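PDB 2WAA: acetylxylan esterase / glucomannan deacetylase from Cellvibrio japonicus, which removes acetyl groups from plant cell wall polysaccharides, deacetylating xylan and glucomannan with equal efficiency. Local coordinates for residues R51-M56 with Q83-L88; P264-V269 with S297-Y302; R187-S192 with A246-T251. One frame throughout, in Å; residues are numbered along the deposited sequence. Where two conformers were deposited one is given.

Contact 1. Residues R51-M56 with Q83-L88; sequences RLTAEM and QQTVEL
Leu52, Ala54 and Met56 meet Val86 and Leu88 on the buried, apolar face of an antiparallel strand pair. Leu88 CD1 lies 3.8 Å from Leu52 CD2 and also reaches Ala54 CB, while Val86 CG2 sits 4.1 Å from Met56 CG. In the backbone ladder Ala54 and Val86 exchange both N-H...O bonds; Val86 N to Ala54 O, 2.7 Å, is nearly straight (176°). Met56 O takes two donors, Gln84 N and, from above the carbonyl plane, Gln84 NE2.

The other face is polar, and its Thr85 and Glu87 are exposed, although Thr53 is buried. Glu55, bent at chi2 (-54°), spreads its carboxylate between two donors: Thr85 OG1 reaches the syn lone pair of OE2 at 2.8 Å, and Gln83 NE2 reaches OE1 at 3.0 Å. Gln83 OE1 accepts from Lys115 NZ, and Gln84 OE1 from Asp80 N. Arg51 grips Glu87 side-on, NE (2.8 Å) and NH2 both pointing at OE1, guanidinium and carboxylate planes 87° apart.

Strand 112-119 flanks 51-58 on its other edge. Beneath the apolar face lie Ile77 and Leu79 of strand 75-79 and Val99 and Ile101 of strand 94-103, the second sheet of this beta-sandwich-like domain.

Contact 2. Residues P264-V269 with S297-Y302; sequences PQATIV and SNRVFY
Residues 267-269 and 300-302 run side by side as parallel strands, their short axes 4.7 Å apart and 29° from alignment. Ile268 bonds on both its backbone ends: its N donates to Arg299 O at 2.7 Å, nearly straight, and its O accepts from Phe301 N at the same length. Ile268 thus bonds to the residues on either side of its partner Val300, as in parallel pairing. A type I turn from Ser297 to Val300 leads into the second strand, and within it Ser297 OG accepts from Arg299 N, forming an ST turn.

Of the side chains, Arg299 does the most. Its chain bends at chi2 and chi3, and its guanidinium lies against the loop before the first strand. There NH1 donates to a lone pair of Ala266 O at 2.8 Å (169°), in the plane of both groups. Pro264 O lies 3.2 Å above the centre of the guanidinium, over its face; the angle is too poor for a hydrogen bond with NH1. Further on, Thr267 CG2 comes up to the edge of the Phe301 ring, 3.6 Å from CD2. On the face that carries Ile268 and Val300, Ile268 CB and Val300 CG2 approach to 4.2 Å, with Val256, Leu259 and Leu260 of helix 245-262 packed against this pair.

The strands belong to a beta-alpha-beta crossover through helix 278-295. Arg299 NH2 also bonds Leu260 O, and NH1 also bonds His263 O, so one cation collects carbonyl oxygens from the C-terminal end of helix 245-262 and the loop after it; its charge would probably be favourable there, and these bonds join that loop to the start of edge strand 300-302.

Contact 3. Residues R187-S192 with A246-T251; sequences RGLIRS and ATYINT. With ACT (acetate ion), chain B.
Leu189 and Tyr248 are joined through one polar atom: Asp237 OD2 is hydrogen-bonded both to Leu189 N and to Tyr248 OH. The other oxygen of the same carboxylate, OD1, takes Ile190 N, so Asp237 holds two consecutive amides of the loop as well as the helix tyrosine. Between the two segments themselves there is no hydrogen bond, and the contact is made by side-chain packing.

The Tyr248 ring is met by two consecutive aliphatic side chains, one over a face and one at an edge. Leu189 reaches over the face: CD2 lies 3.8 Å from the ring centroid and 18° off the normal, a CH-pi contact displaced toward the rim, with CZ the nearest ring carbon at 3.6 Å. Leu189 CB approaches the hydroxyl end, 3.5 Å from Tyr248 OH. Ile190 comes to the ring edge instead, its CD1 3.9 Å from Tyr248 CD1. With chi1 at 74°, Ile190 CG1 sits between the backbone N and the carbonyl carbon, 4.1 Å from Tyr248 CD1, while CD1 also reaches Thr247 CG2, 4.2 Å away and one residue earlier on the helix. Ile190 CG2 meets Thr251, whose side chain was deposited in two conformers, so the details of that approach are doubtful.

At the far end of the loop, an acetate ion, probably from the crystallisation liquor, lies at the edge of the Arg187 guanidinium with weak bonds from NE and NH2, and Arg187 O accepts from Asn236 ND2.

Taken together, two amides and a phenol hydroxyl around Asp237 would help a carboxylate remain ionised, while Leu189 and Ile190 pack against the ring's face and edge. The loop following Gly186 is thus seated on helix 245-262 near Asn236 and Gly186, the inferred transition-state stabilisers.

Overall arrangement
From the N terminus, contact 1 comes first: it closes the excursion 57-82, whose strands 63-69 and 75-79 belong to the second sheet of the N-terminal domain. After further strands of that domain the chain enters the SGNH-hydrolase domain. Contact 3 closes a long span, tying the loop that follows Gly186, an inferred transition-state stabiliser, to helix 245-262. Contact 2 follows, closing the crossover through helix 278-295 at the edge of the parallel sheet. All three are in series; none nests or crosses. Helix 245-262 is followed, after a short loop, by strand 267-270, linking contacts 3 and 2, whose centres are about 20 Å apart; the centre of contact 1 lies about 42 Å from both.

Contact 1. Residues R51-M56 with Q83-L88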
loop_
_atom_site.group_PDB
_atom_site.type_symbol
_atom_site.label_atom_id
_atom_site.label_comp_id
_atom_site.label_asym_id
_atom_site.label_seq_id
_atom_site.Cartn_x
_atom_site.Cartn_y
_atom_site.Cartn_z
ATOM N N ARG A 51 24.139 16.447 4.340
ATOM C CA ARG A 51 23.921 15.591 3.179
ATOM C C ARG A 51 23.498 14.210 3.659
ATOM O O ARG A 51 23.977 13.708 4.711
ATOM C CB ARG A 51 25.199 15.473 2.298
ATOM C CG ARG A 51 24.968 14.763 0.968
ATOM C CD ARG A 51 26.222 14.797 0.039
ATOM N NE ARG A 51 25.854 14.352 -1.297
ATOM C CZ ARG A 51 26.423 13.329 -1.923
ATOM N NH1 ARG A 51 27.428 12.678 -1.356
ATOM N NH2 ARG A 51 25.990 12.953 -3.123
ATOM N N LEU A 52 22.568 13.606 2.921
ATOM C CA LEU A 52 22.132 12.237 3.226
ATOM C C LEU A 52 21.981 11.472 1.919
ATOM O O LEU A 52 21.364 11.967 0.949
ATOM C CB LEU A 52 20.825 12.245 4.023
ATOM C CG LEU A 52 20.320 10.862 4.503
ATOM C CD1 LEU A 52 21.225 10.288 5.624
ATOM C CD2 LEU A 52 18.853 11.019 5.004
ATOM N N THR A 53 22.610 10.289 1.848
ATOM C CA THR A 53 22.515 9.442 0.666
ATOM C C THR A 53 22.035 8.057 1.087
ATOM O O THR A 53 22.200 7.654 2.237
ATOM C CB THR A 53 23.856 9.279 -0.149
ATOM O OG1 THR A 53 24.824 8.572 0.652
ATOM C CG2 THR A 53 24.422 10.644 -0.562
ATOM N N ALA A 54 21.473 7.332 0.131
ATOM C CA ALA A 54 21.042 5.956 0.367
ATOM C C ALA A 54 21.566 5.045 -0.734
ATOM O O ALA A 54 21.602 5.439 -1.901
ATOM C CB ALA A 54 19.546 5.928 0.346
ATOM N N GLU A 55 21.921 3.814 -0.371
ATOM C CA GLU A 55 22.274 2.805 -1.371
ATOM C C GLU A 55 20.990 2.022 -1.698
ATOM O O GLU A 55 20.417 1.369 -0.791
ATOM C CB GLU A 55 23.317 1.854 -0.797
ATOM C CG GLU A 55 24.669 2.562 -0.557
ATOM C CD GLU A 55 25.185 3.249 -1.800
ATOM O OE1 GLU A 55 25.226 2.600 -2.860
ATOM O OE2 GLU A 55 25.610 4.421 -1.705
ATOM N N MET A 56 20.533 2.095 -2.937
ATOM C CA MET A 56 19.280 1.449 -3.301
ATOM C C MET A 56 19.424 0.689 -4.598
ATOM O O MET A 56 20.378 0.888 -5.342
ATOM C CB MET A 56 18.151 2.485 -3.448
ATOM C CG MET A 56 18.056 3.390 -2.231
ATOM S SD MET A 56 16.581 4.418 -2.269
ATOM C CE MET A 56 15.326 3.200 -1.831
ATOM N N GLN A 83 22.910 -1.554 -7.885
ATOM C CA GLN A 83 23.023 -0.695 -6.720
ATOM C C GLN A 83 23.482 0.696 -7.157
ATOM O O GLN A 83 24.387 0.832 -7.995
ATOM C CB GLN A 83 24.034 -1.284 -5.724
ATOM C CG GLN A 83 23.993 -0.575 -4.370
ATOM C CD GLN A 83 24.997 -1.166 -3.388
ATOM O OE1 GLN A 83 25.202 -2.372 -3.367
ATOM N NE2 GLN A 83 25.624 -0.308 -2.558
ATOM N N GLN A 84 22.881 1.731 -6.579
ATOM C CA GLN A 84 23.231 3.126 -6.898
ATOM C C GLN A 84 23.138 3.964 -5.626
ATOM O O GLN A 84 22.276 3.742 -4.775
ATOM C CB GLN A 84 22.224 3.667 -7.951
ATOM C CG GLN A 84 20.770 3.805 -7.402
ATOM C CD GLN A 84 19.708 3.141 -8.320
ATOM O OE1 GLN A 84 19.120 3.799 -9.215
ATOM N NE2 GLN A 84 19.472 1.820 -8.103
ATOM N N THR A 85 24.055 4.914 -5.484
ATOM C CA THR A 85 23.948 5.902 -4.441
ATOM C C THR A 85 22.891 6.934 -4.845
ATOM O O THR A 85 23.034 7.604 -5.877
ATOM C CB THR A 85 25.266 6.646 -4.276
ATOM O OG1 THR A 85 26.306 5.689 -4.058
ATOM C CG2 THR A 85 25.158 7.633 -3.083
ATOM N N VAL A 86 21.853 7.054 -4.036
ATOM C CA VAL A 86 20.780 8.014 -4.267
ATOM C C VAL A 86 20.935 9.167 -3.296
ATOM O O VAL A 86 20.895 8.978 -2.093
ATOM C CB VAL A 86 19.386 7.354 -4.059
ATOM C CG1 VAL A 86 18.225 8.372 -4.280
ATOM C CG2 VAL A 86 19.223 6.139 -4.995
ATOM N N GLU A 87 21.124 10.367 -3.818
ATOM C CA GLU A 87 21.216 11.538 -2.941
ATOM C C GLU A 87 19.815 11.935 -2.500
ATOM O O GLU A 87 18.936 12.140 -3.351
ATOM C CB GLU A 87 21.839 12.727 -3.690
ATOM C CG GLU A 87 22.066 13.925 -2.725
ATOM C CD GLU A 87 22.806 15.069 -3.425
ATOM O OE1 GLU A 87 24.048 15.066 -3.371
ATOM O OE2 GLU A 87 22.144 15.931 -4.016
ATOM N N LEU A 88 19.587 11.999 -1.190
ATOM C CA LEU A 88 18.278 12.346 -0.673
ATOM C C LEU A 88 18.218 13.844 -0.436
ATOM O O LEU A 88 17.249 14.488 -0.837
ATOM C CB LEU A 88 17.988 11.564 0.631
ATOM C CG LEU A 88 17.962 10.015 0.456
ATOM C CD1 LEU A 88 17.810 9.327 1.806
ATOM C CD2 LEU A 88 16.903 9.545 -0.549
#

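Contact 2. Residues P264-V269 with S297-Y302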
loop_
_atom_site.group_PDB
_atom_site.type_symbol
_atom_site.label_atom_id
_atom_site.label_comp_id
_atom_site.label_asym_id
_atom_site.label_seq_id
_atom_site.Cartn_x
_atom_site.Cartn_y
_atom_site.Cartn_z
ATOM N N PRO A 264 -7.311 -10.185 16.194
ATOM C CA PRO A 264 -8.475 -10.343 17.058
ATOM C C PRO A 264 -9.049 -9.015 17.484
ATOM O O PRO A 264 -10.219 -8.953 17.875
ATOM C CB PRO A 264 -7.920 -11.115 18.284
ATOM C CG PRO A 264 -6.421 -10.921 18.223
ATOM C CD PRO A 264 -6.104 -10.846 16.747
ATOM N N GLN A 265 -8.235 -7.971 17.427
ATOM C CA GLN A 265 -8.627 -6.612 17.820
ATOM C C GLN A 265 -9.203 -5.794 16.644
ATOM O O GLN A 265 -9.670 -4.658 16.857
ATOM C CB GLN A 265 -7.389 -5.834 18.310
ATOM C CG GLN A 265 -6.411 -5.370 17.126
ATOM C CD GLN A 265 -5.798 -6.589 16.367
ATOM O OE1 GLN A 265 -5.696 -7.676 16.933
ATOM N NE2 GLN A 265 -5.386 -6.394 15.098
ATOM N N ALA A 266 -9.140 -6.312 15.416
ATOM C CA ALA A 266 -9.499 -5.459 14.253
ATOM C C ALA A 266 -11.020 -5.392 13.981
ATOM O O ALA A 266 -11.736 -6.355 14.214
ATOM C CB ALA A 266 -8.801 -5.959 13.008
ATOM N N THR A 267 -11.465 -4.257 13.456
ATOM C CA THR A 267 -12.786 -4.118 12.811
ATOM C C THR A 267 -12.551 -4.283 11.309
ATOM O O THR A 267 -11.542 -3.767 10.773
ATOM C CB THR A 267 -13.350 -2.739 13.094
ATOM O OG1 THR A 267 -13.475 -2.591 14.521
ATOM C CG2 THR A 267 -14.706 -2.529 12.414
ATOM N N ILE A 268 -13.437 -5.020 10.634
ATOM C CA ILE A 268 -13.253 -5.272 9.197
ATOM C C ILE A 268 -14.362 -4.569 8.437
ATOM O O ILE A 268 -15.513 -4.631 8.863
ATOM C CB ILE A 268 -13.271 -6.745 8.925
ATOM C CG1 ILE A 268 -12.133 -7.399 9.782
ATOM C CG2 ILE A 268 -13.073 -7.012 7.426
ATOM C CD1 ILE A 268 -12.092 -8.818 9.717
ATOM N N VAL A 269 -14.000 -3.858 7.364
ATOM C CA VAL A 269 -14.977 -3.143 6.529
ATOM C C VAL A 269 -14.853 -3.667 5.104
ATOM O O VAL A 269 -13.759 -3.616 4.529
ATOM C CB VAL A 269 -14.743 -1.617 6.593
ATOM C CG1 VAL A 269 -15.693 -0.896 5.658
ATOM C CG2 VAL A 269 -15.004 -1.136 8.002
ATOM N N SER A 297 -20.806 -11.557 12.539
ATOM C CA SER A 297 -19.745 -10.985 13.354
ATOM C C SER A 297 -20.079 -9.550 13.676
ATOM O O SER A 297 -20.448 -8.804 12.787
ATOM C CB SER A 297 -18.433 -11.008 12.575
ATOM O OG SER A 297 -17.423 -10.331 13.299
ATOM N N ASN A 298 -19.934 -9.149 14.926
ATOM C CA ASN A 298 -20.132 -7.761 15.271
ATOM C C ASN A 298 -18.856 -6.933 15.031
ATOM O O ASN A 298 -18.757 -5.793 15.495
ATOM C CB ASN A 298 -20.532 -7.636 16.748
ATOM C CG ASN A 298 -19.510 -8.274 17.715
ATOM O OD1 ASN A 298 -18.402 -8.710 17.338
ATOM N ND2 ASN A 298 -19.894 -8.327 18.995
ATOM N N ARG A 299 -17.878 -7.544 14.362
ATOM C CA ARG A 299 -16.671 -6.834 13.948
ATOM C C ARG A 299 -16.585 -6.601 12.437
ATOM O O ARG A 299 -15.556 -6.106 11.951
ATOM C CB ARG A 299 -15.439 -7.662 14.316
ATOM C CG ARG A 299 -15.249 -7.812 15.776
ATOM C CD ARG A 299 -13.763 -7.916 16.000
ATOM N NE ARG A 299 -13.402 -9.296 16.013
ATOM C CZ ARG A 299 -12.296 -9.806 15.510
ATOM N NH1 ARG A 299 -11.404 -9.054 14.862
ATOM N NH2 ARG A 299 -12.105 -11.105 15.658
ATOM N N VAL A 300 -17.611 -6.993 11.692
ATOM C CA VAL A 300 -17.537 -6.869 10.231
ATOM C C VAL A 300 -18.629 -5.990 9.670
ATOM O O VAL A 300 -19.827 -6.232 9.933
ATOM C CB VAL A 300 -17.648 -8.259 9.512
ATOM C CG1 VAL A 300 -17.455 -8.082 7.954
ATOM C CG2 VAL A 300 -16.566 -9.173 10.040
ATOM N N PHE A 301 -18.232 -4.971 8.909
ATOM C CA PHE A 301 -19.183 -3.937 8.458
ATOM C C PHE A 301 -19.028 -3.710 6.969
ATOM O O PHE A 301 -18.167 -4.281 6.333
ATOM C CB PHE A 301 -18.932 -2.624 9.232
ATOM C CG PHE A 301 -19.166 -2.789 10.710
ATOM C CD1 PHE A 301 -20.448 -2.731 11.203
ATOM C CD2 PHE A 301 -18.144 -3.183 11.552
ATOM C CE1 PHE A 301 -20.709 -2.983 12.570
ATOM C CE2 PHE A 301 -18.374 -3.400 12.888
ATOM C CZ PHE A 301 -19.666 -3.316 13.405
ATOM N N TYR A 302 -19.899 -2.854 6.439
ATOM C CA TYR A 302 -19.954 -2.517 5.028
ATOM C C TYR A 302 -19.833 -1.002 4.855
ATOM O O TYR A 302 -20.407 -0.254 5.643
ATOM C CB TYR A 302 -21.314 -2.961 4.455
ATOM C CG TYR A 302 -21.512 -2.511 2.995
ATOM C CD1 TYR A 302 -20.695 -3.008 1.996
ATOM C CD2 TYR A 302 -22.489 -1.581 2.640
ATOM C CE1 TYR A 302 -20.829 -2.606 0.695
ATOM C CE2 TYR A 302 -22.621 -1.163 1.301
ATOM C CZ TYR A 302 -21.784 -1.700 0.353
ATOM O OH TYR A 302 -21.848 -1.353 -0.988
#

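Contact 3. Residues R187-S192 with A246-T251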
loop_
_atom_site.group_PDB
_atom_site.type_symbol
_atom_site.label_atom_id
_atom_site.label_comp_id
_atom_site.label_asym_id
_atom_site.label_seq_id
_atom_site.Cartn_x
_atom_site.Cartn_y
_atom_site.Cartn_z
ATOM N N ARG A 187 -5.452 -8.991 -9.716
ATOM C CA ARG A 187 -5.801 -10.120 -8.860
ATOM C C ARG A 187 -7.173 -9.986 -8.193
ATOM O O ARG A 187 -7.664 -8.880 -8.033
ATOM C CB ARG A 187 -4.716 -10.344 -7.813
ATOM C CG ARG A 187 -3.347 -10.557 -8.443
ATOM C CD ARG A 187 -3.188 -11.962 -9.147
ATOM N NE ARG A 187 -1.871 -11.986 -9.816
ATOM C CZ ARG A 187 -0.739 -12.383 -9.214
ATOM N NH1 ARG A 187 -0.762 -12.811 -7.939
ATOM N NH2 ARG A 187 0.414 -12.343 -9.879
ATOM N N GLY A 188 -7.772 -11.134 -7.859
ATOM C CA GLY A 188 -9.091 -11.173 -7.213
ATOM C C GLY A 188 -9.076 -12.008 -5.963
ATOM O O GLY A 188 -8.003 -12.511 -5.517
ATOM N N LEU A 189 -10.264 -12.171 -5.384
ATOM C CA LEU A 189 -10.452 -13.044 -4.257
ATOM C C LEU A 189 -10.313 -14.522 -4.698
ATOM O O LEU A 189 -9.702 -15.353 -3.995
ATOM C CB LEU A 189 -11.866 -12.837 -3.676
ATOM C CG LEU A 189 -12.161 -13.729 -2.493
ATOM C CD1 LEU A 189 -11.404 -13.226 -1.234
ATOM C CD2 LEU A 189 -13.653 -13.704 -2.242
ATOM N N ILE A 190 -10.862 -14.816 -5.878
ATOM C CA ILE A 190 -10.809 -16.185 -6.439
ATOM C C ILE A 190 -10.204 -16.344 -7.819
ATOM O O ILE A 190 -9.820 -17.464 -8.192
ATOM C CB ILE A 190 -12.175 -16.914 -6.396
ATOM C CG1 ILE A 190 -13.134 -16.371 -7.460
ATOM C CG2 ILE A 190 -12.787 -16.855 -4.958
ATOM C CD1 ILE A 190 -14.471 -17.184 -7.489
ATOM N N ARG A 191 -10.119 -15.275 -8.602
ATOM C CA ARG A 191 -9.494 -15.375 -9.934
ATOM C C ARG A 191 -9.006 -14.032 -10.407
ATOM O O ARG A 191 -9.469 -12.969 -9.929
ATOM C CB ARG A 191 -10.487 -15.934 -10.971
ATOM C CG ARG A 191 -11.656 -15.000 -11.215
ATOM C CD ARG A 191 -12.765 -15.731 -12.068
ATOM N NE ARG A 191 -13.960 -14.901 -12.295
ATOM C CZ ARG A 191 -15.026 -15.311 -12.998
ATOM N NH1 ARG A 191 -15.014 -16.536 -13.567
ATOM N NH2 ARG A 191 -16.084 -14.508 -13.165
ATOM N N SER A 192 -8.047 -14.062 -11.324
ATOM C CA SER A 192 -7.538 -12.862 -11.939
ATOM C C SER A 192 -8.447 -12.358 -13.068
ATOM O O SER A 192 -9.385 -13.067 -13.476
ATOM C CB SER A 192 -6.127 -13.141 -12.435
ATOM O OG SER A 192 -5.319 -13.596 -11.343
ATOM N N ALA A 246 -22.524 -18.953 -4.658
ATOM C CA ALA A 246 -22.117 -19.762 -3.500
ATOM C C ALA A 246 -20.598 -19.856 -3.366
ATOM O O ALA A 246 -20.077 -19.788 -2.276
ATOM C CB ALA A 246 -22.765 -21.194 -3.522
ATOM N N THR A 247 -19.891 -20.016 -4.475
ATOM C CA THR A 247 -18.453 -20.184 -4.440
ATOM C C THR A 247 -17.781 -18.900 -3.902
ATOM O O THR A 247 -16.916 -18.917 -3.017
ATOM C CB THR A 247 -17.897 -20.415 -5.850
ATOM O OG1 THR A 247 -18.431 -21.626 -6.407
ATOM C CG2 THR A 247 -16.372 -20.516 -5.817
ATOM N N TYR A 248 -18.207 -17.780 -4.436
ATOM C CA TYR A 248 -17.612 -16.523 -4.019
ATOM C C TYR A 248 -17.901 -16.218 -2.544
ATOM O O TYR A 248 -16.997 -15.838 -1.776
ATOM C CB TYR A 248 -18.128 -15.407 -4.899
ATOM C CG TYR A 248 -17.202 -14.220 -4.862
ATOM C CD1 TYR A 248 -16.113 -14.167 -5.723
ATOM C CD2 TYR A 248 -17.430 -13.160 -3.982
ATOM C CE1 TYR A 248 -15.245 -13.068 -5.726
ATOM C CE2 TYR A 248 -16.589 -12.037 -3.982
ATOM C CZ TYR A 248 -15.492 -12.022 -4.856
ATOM O OH TYR A 248 -14.629 -10.966 -4.882
ATOM N N ILE A 249 -19.155 -16.371 -2.138
ATOM C CA ILE A 249 -19.521 -16.035 -0.766
ATOM C C ILE A 249 -18.819 -16.983 0.194
ATOM O O ILE A 249 -18.319 -16.569 1.260
ATOM C CB ILE A 249 -21.047 -16.062 -0.557
ATOM C CG1 ILE A 249 -21.710 -14.882 -1.325
ATOM C CG2 ILE A 249 -21.410 -16.062 0.972
ATOM C CD1 ILE A 249 -23.240 -14.990 -1.336
ATOM N N ASN A 250 -18.736 -18.261 -0.160
ATOM C CA ASN A 250 -18.054 -19.166 0.744
ATOM C C ASN A 250 -16.563 -18.844 0.857
ATOM O O ASN A 250 -15.991 -18.944 1.950
ATOM C CB ASN A 250 -18.272 -20.624 0.336
ATOM C CG ASN A 250 -19.689 -21.077 0.614
ATOM O OD1 ASN A 250 -20.393 -20.521 1.494
ATOM N ND2 ASN A 250 -20.108 -22.110 -0.093
ATOM N N THR A 251 -15.923 -18.441 -0.235
ATOM C CA THR A 251 -14.529 -18.093 -0.067
ATOM C C THR A 251 -14.314 -16.743 0.591
ATOM O O THR A 251 -13.377 -16.621 1.377
ATOM C CB THR A 251 -13.565 -18.510 -1.238
ATOM O OG1 THR A 251 -12.610 -17.482 -1.571
ATOM C CG2 THR A 251 -14.323 -18.986 -2.430
HETATM C C ACT B . -1.996 -11.210 -13.109
HETATM O O ACT B . -1.041 -12.029 -12.961
HETATM O OXT ACT B . -2.867 -11.517 -13.964
HETATM C CH3 ACT B . -2.093 -9.940 -12.317
#